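Local coordinates for protein phosphoribosyl-aminoimidazole carboxylase (Aspergillus clavatus, PDB 3K5I) that probably catalyses the ATP-dependent carboxylation of 5-aminoimidazole ribonucleotide to its N5-carboxyamino form in purine biosynthesis, as an ATP-grasp enzyme, at residues A[25-30]-A[89-94]. Numbering follows the deposited sequence.
With AIR (5-aminoimidazole ribonucleotide), chain I.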
ATOM      1  N   ARG A  25       9.382 -19.372   1.999  1.00 38.23           N
ATOM      2  CA  ARG A  25       9.734 -19.242   3.407  1.00 55.26           C
ATOM      3  C   ARG A  25       8.707 -18.488   4.225  1.00 13.79           C
ATOM      4  O   ARG A  25       7.975 -17.619   3.731  1.00 27.80           O
ATOM      5  CB  ARG A  25      11.145 -18.701   3.575  1.00 49.36           C
ATOM      6  CG  ARG A  25      12.009 -19.344   2.504  1.00 34.45           C
ATOM      7  CD  ARG A  25      13.465 -19.233   2.788  1.00 32.90           C
ATOM      8  NE  ARG A  25      14.073 -18.209   1.953  1.00 50.31           N
ATOM      9  CZ  ARG A  25      15.132 -17.509   2.340  1.00 99.75           C
ATOM     10  NH1 ARG A  25      15.712 -17.721   3.519  1.00 44.44           N
ATOM     11  NH2 ARG A  25      15.626 -16.592   1.529  1.00 43.18           N
ATOM     12  N   LYS A  26       8.682 -18.870   5.498  1.00 35.03           N
ATOM     13  CA  LYS A  26       7.786 -18.311   6.482  1.00 16.93           C
ATOM     14  C   LYS A  26       8.642 -17.398   7.335  1.00 19.83           C
ATOM     15  O   LYS A  26       9.786 -17.694   7.657  1.00 30.95           O
ATOM     16  CB  LYS A  26       7.153 -19.466   7.282  1.00 15.54           C
ATOM     17  CG  LYS A  26       5.806 -19.983   6.703  1.00 57.28           C
ATOM     18  CD  LYS A  26       5.207 -21.275   7.327  1.00 15.47           C
ATOM     19  CE  LYS A  26       6.058 -22.528   7.093  1.00 99.75           C
ATOM     20  NZ  LYS A  26       6.573 -23.341   8.253  1.00 40.69           N
ATOM     21  N   VAL A  27       8.093 -16.240   7.656  1.00 26.50           N
ATOM     22  CA  VAL A  27       8.784 -15.251   8.472  1.00  2.99           C
ATOM     23  C   VAL A  27       8.071 -15.088   9.815  1.00 11.52           C
ATOM     24  O   VAL A  27       6.831 -14.907   9.786  1.00 23.44           O
ATOM     25  CB  VAL A  27       8.766 -13.861   7.815  1.00 28.88           C
ATOM     26  CG1 VAL A  27       9.499 -12.930   8.748  1.00 12.25           C
ATOM     27  CG2 VAL A  27       9.480 -13.887   6.427  1.00 10.50           C
ATOM     28  N   GLY A  28       8.802 -15.187  10.931  1.00 33.74           N
ATOM     29  CA  GLY A  28       8.223 -15.074  12.287  1.00  4.90           C
ATOM     30  C   GLY A  28       8.530 -13.657  12.678  1.00 14.83           C
ATOM     31  O   GLY A  28       9.716 -13.253  12.612  1.00 19.19           O
ATOM     32  N   VAL A  29       7.487 -12.920  13.047  1.00 18.62           N
ATOM     33  CA  VAL A  29       7.754 -11.539  13.477  1.00 23.24           C
ATOM     34  C   VAL A  29       7.402 -11.399  14.948  1.00 16.00           C
ATOM     35  O   VAL A  29       6.262 -11.625  15.361  1.00 27.87           O
ATOM     36  CB  VAL A  29       7.064 -10.390  12.640  1.00 31.99           C
ATOM     37  CG1 VAL A  29       5.567 -10.387  12.842  1.00  9.04           C
ATOM     38  CG2 VAL A  29       7.492  -8.961  13.151  1.00 18.50           C
ATOM     39  N   LEU A  30       8.386 -11.025  15.754  1.00 19.15           N
ATOM     40  CA  LEU A  30       8.108 -10.868  17.163  1.00 24.86           C
ATOM     41  C   LEU A  30       7.468  -9.474  17.429  1.00 11.69           C
ATOM     42  O   LEU A  30       8.164  -8.471  17.380  1.00 12.54           O
ATOM     43  CB  LEU A  30       9.470 -10.820  17.828  1.00 48.35           C
ATOM     44  CG  LEU A  30      10.033 -12.074  18.487  1.00 40.18           C
ATOM     45  CD1 LEU A  30       9.237 -13.458  18.559  1.00 16.73           C
ATOM     46  CD2 LEU A  30      11.455 -11.966  17.973  1.00 18.63           C
ATOM     47  N   VAL A  89      12.616 -17.783   9.512  1.00 55.95           N
ATOM     48  CA  VAL A  89      13.506 -16.697   9.949  1.00 23.69           C
ATOM     49  C   VAL A  89      12.641 -15.951  10.919  1.00 30.08           C
ATOM     50  O   VAL A  89      11.445 -15.753  10.748  1.00 18.99           O
ATOM     51  CB  VAL A  89      14.131 -15.791   8.864  1.00 28.09           C
ATOM     52  CG1 VAL A  89      13.030 -15.233   7.983  1.00 13.65           C
ATOM     53  CG2 VAL A  89      14.987 -14.679   9.487  1.00  7.74           C
ATOM     54  N   VAL A  90      13.285 -15.617  12.013  1.00 15.41           N
ATOM     55  CA  VAL A  90      12.546 -14.901  13.046  1.00 12.42           C
ATOM     56  C   VAL A  90      13.028 -13.458  13.096  1.00 99.75           C
ATOM     57  O   VAL A  90      14.210 -13.194  13.207  1.00 10.94           O
ATOM     58  CB  VAL A  90      12.684 -15.593  14.413  1.00 57.73           C
ATOM     59  CG1 VAL A  90      12.206 -14.634  15.521  1.00  6.53           C
ATOM     60  CG2 VAL A  90      11.886 -16.917  14.373  1.00  1.16           C
ATOM     61  N   THR A  91      12.139 -12.489  12.996  1.00  8.35           N
ATOM     62  CA  THR A  91      12.637 -11.111  13.039  1.00 32.53           C
ATOM     63  C   THR A  91      11.845 -10.361  14.104  1.00 32.11           C
ATOM     64  O   THR A  91      10.990 -10.937  14.790  1.00 19.70           O
ATOM     65  CB  THR A  91      12.669 -10.406  11.639  1.00 13.20           C
ATOM     66  OG1 THR A  91      13.400  -9.169  11.775  1.00 15.07           O
ATOM     67  CG2 THR A  91      11.251 -10.172  11.015  1.00 10.66           C
ATOM     68  N   ALA A  92      12.111  -9.077  14.298  1.00 21.09           N
ATOM     69  CA  ALA A  92      11.342  -8.326  15.285  1.00 30.56           C
ATOM     70  C   ALA A  92      10.904  -6.943  14.856  1.00 74.75           C
ATOM     71  O   ALA A  92      11.628  -6.231  14.187  1.00 13.86           O
ATOM     72  CB  ALA A  92      12.040  -8.247  16.644  1.00 38.47           C
ATOM     73  N   GLU A  93       9.693  -6.579  15.251  1.00  6.65           N
ATOM     74  CA  GLU A  93       9.084  -5.250  14.997  1.00 13.26           C
ATOM     75  C   GLU A  93       9.126  -4.394  16.255  1.00 17.75           C
ATOM     76  O   GLU A  93       8.612  -3.300  16.334  1.00 11.64           O
ATOM     77  CB  GLU A  93       7.696  -5.238  14.311  1.00 25.45           C
ATOM     78  CG  GLU A  93       6.554  -5.942  15.060  1.00  6.76           C
ATOM     79  CD  GLU A  93       5.825  -4.926  15.945  1.00  9.20           C
ATOM     80  OE1 GLU A  93       6.100  -4.806  17.156  1.00 15.60           O
ATOM     81  OE2 GLU A  93       4.950  -4.265  15.370  1.00 12.32           O
ATOM     82  N   ILE A  94       9.784  -4.937  17.267  1.00 12.90           N
ATOM     83  CA  ILE A  94       9.945  -4.188  18.490  1.00 23.20           C
ATOM     84  C   ILE A  94      11.258  -4.626  19.209  1.00 20.58           C
ATOM     85  O   ILE A  94      11.818  -5.703  18.974  1.00  7.55           O
ATOM     86  CB  ILE A  94       8.755  -4.286  19.371  1.00 14.39           C
ATOM     87  CG1 ILE A  94       9.138  -3.560  20.691  1.00 19.47           C
ATOM     88  CG2 ILE A  94       8.475  -5.775  19.700  1.00 17.75           C
ATOM     89  CD1 ILE A  94       7.964  -3.243  21.522  1.00  8.44           C
TER
HETATM   90  N1  AIR I 402       7.086   0.008  17.997  1.00 15.09           N
HETATM   91  C2  AIR I 402       8.111  -0.825  18.342  1.00 12.43           C
HETATM   92  N3  AIR I 402       9.121  -0.246  18.987  1.00 21.38           N
HETATM   93  C4  AIR I 402       8.732   1.081  19.019  1.00 23.18           C
HETATM   94  C5  AIR I 402       7.484   1.263  18.427  1.00 16.33           C
HETATM   95  N6  AIR I 402       6.720   2.388  18.261  1.00 12.66           N
HETATM   96  C1' AIR I 402       5.762  -0.215  17.371  1.00 12.58           C
HETATM   97  C2' AIR I 402       5.500  -1.686  16.975  1.00  1.38           C
HETATM   98  C3' AIR I 402       5.177  -2.151  18.406  1.00 12.79           C
HETATM   99  C4' AIR I 402       4.146  -1.081  18.773  1.00 18.73           C
HETATM  100  O4' AIR I 402       4.858   0.118  18.408  1.00 18.21           O
HETATM  101  O2' AIR I 402       4.523  -1.992  15.960  1.00 18.93           O
HETATM  102  O3' AIR I 402       4.771  -3.503  18.380  1.00 14.06           O
HETATM  103  C5' AIR I 402       2.885  -0.978  19.609  1.00 23.84           C
HETATM  104  O5' AIR I 402       2.866   0.180  20.492  1.00 15.36           O
HETATM  105  P   AIR I 402       1.613   0.351  21.498  1.00 21.95           P
HETATM  106  O6  AIR I 402       0.833   1.745  21.204  1.00 13.46           O
HETATM  107  O7  AIR I 402       2.263   0.300  22.837  1.00 16.33           O
HETATM  108  O8  AIR I 402       0.676  -0.807  21.239  1.00 12.65           O
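Neighbouring parallel strands in the middle of the Rossmann-like sheet of the preATP-grasp domain, 26-30 and 89-92, are joined by a backbone ladder whose far end opens into the 5-aminoimidazole ribonucleotide pocket. Gly-28 is gripped twice: its N gives a nearly straight bond to Val-89 O (2.7 Å), and its O takes one from Thr-91 N (2.6 Å). Leu-30 continues the pattern, with its N bonded to Thr-91 O and its O accepting Glu-93 N (3.2 Å), which lies just beyond strand 89-92 and approaches from above the carbonyl plane.

On one face, Val-27 CG2 lies alongside Val-89 CG1, while Val-27 CG1 meets the methyl of Thr-91 at 4.0 Å; the Thr-91 hydroxyl, anti to its own backbone N (chi1 -169°), bonds instead with Glu-112 O and His-311 NE2. On the other, Leu-30 CD2 crosses against Val-90 CG1 (3.7 Å), and Leu-30 CB touches the Ala-92 methyl.

Past the strand end, Val-29 CG2 rests on Glu-93 CG (3.7 Å), at the foot of a side chain bent at chi2 (92°) that carries its carboxylate to the ribose. There OE2 accepts a bond from O2' of 5-aminoimidazole ribonucleotide, modelled at a doubtfully short 2.4 Å, as well as the backbone N-H groups of Gly-33, in the turn after strand 26-30, and Gly-36, in the first turn of helix 34-46. Ile-94 adds apolar contact with the imidazole, its CB 3.7 Å from C2. Shared in this way, OE2 links the substrate's ribose to the glycine-rich segment that follows strand 26-30.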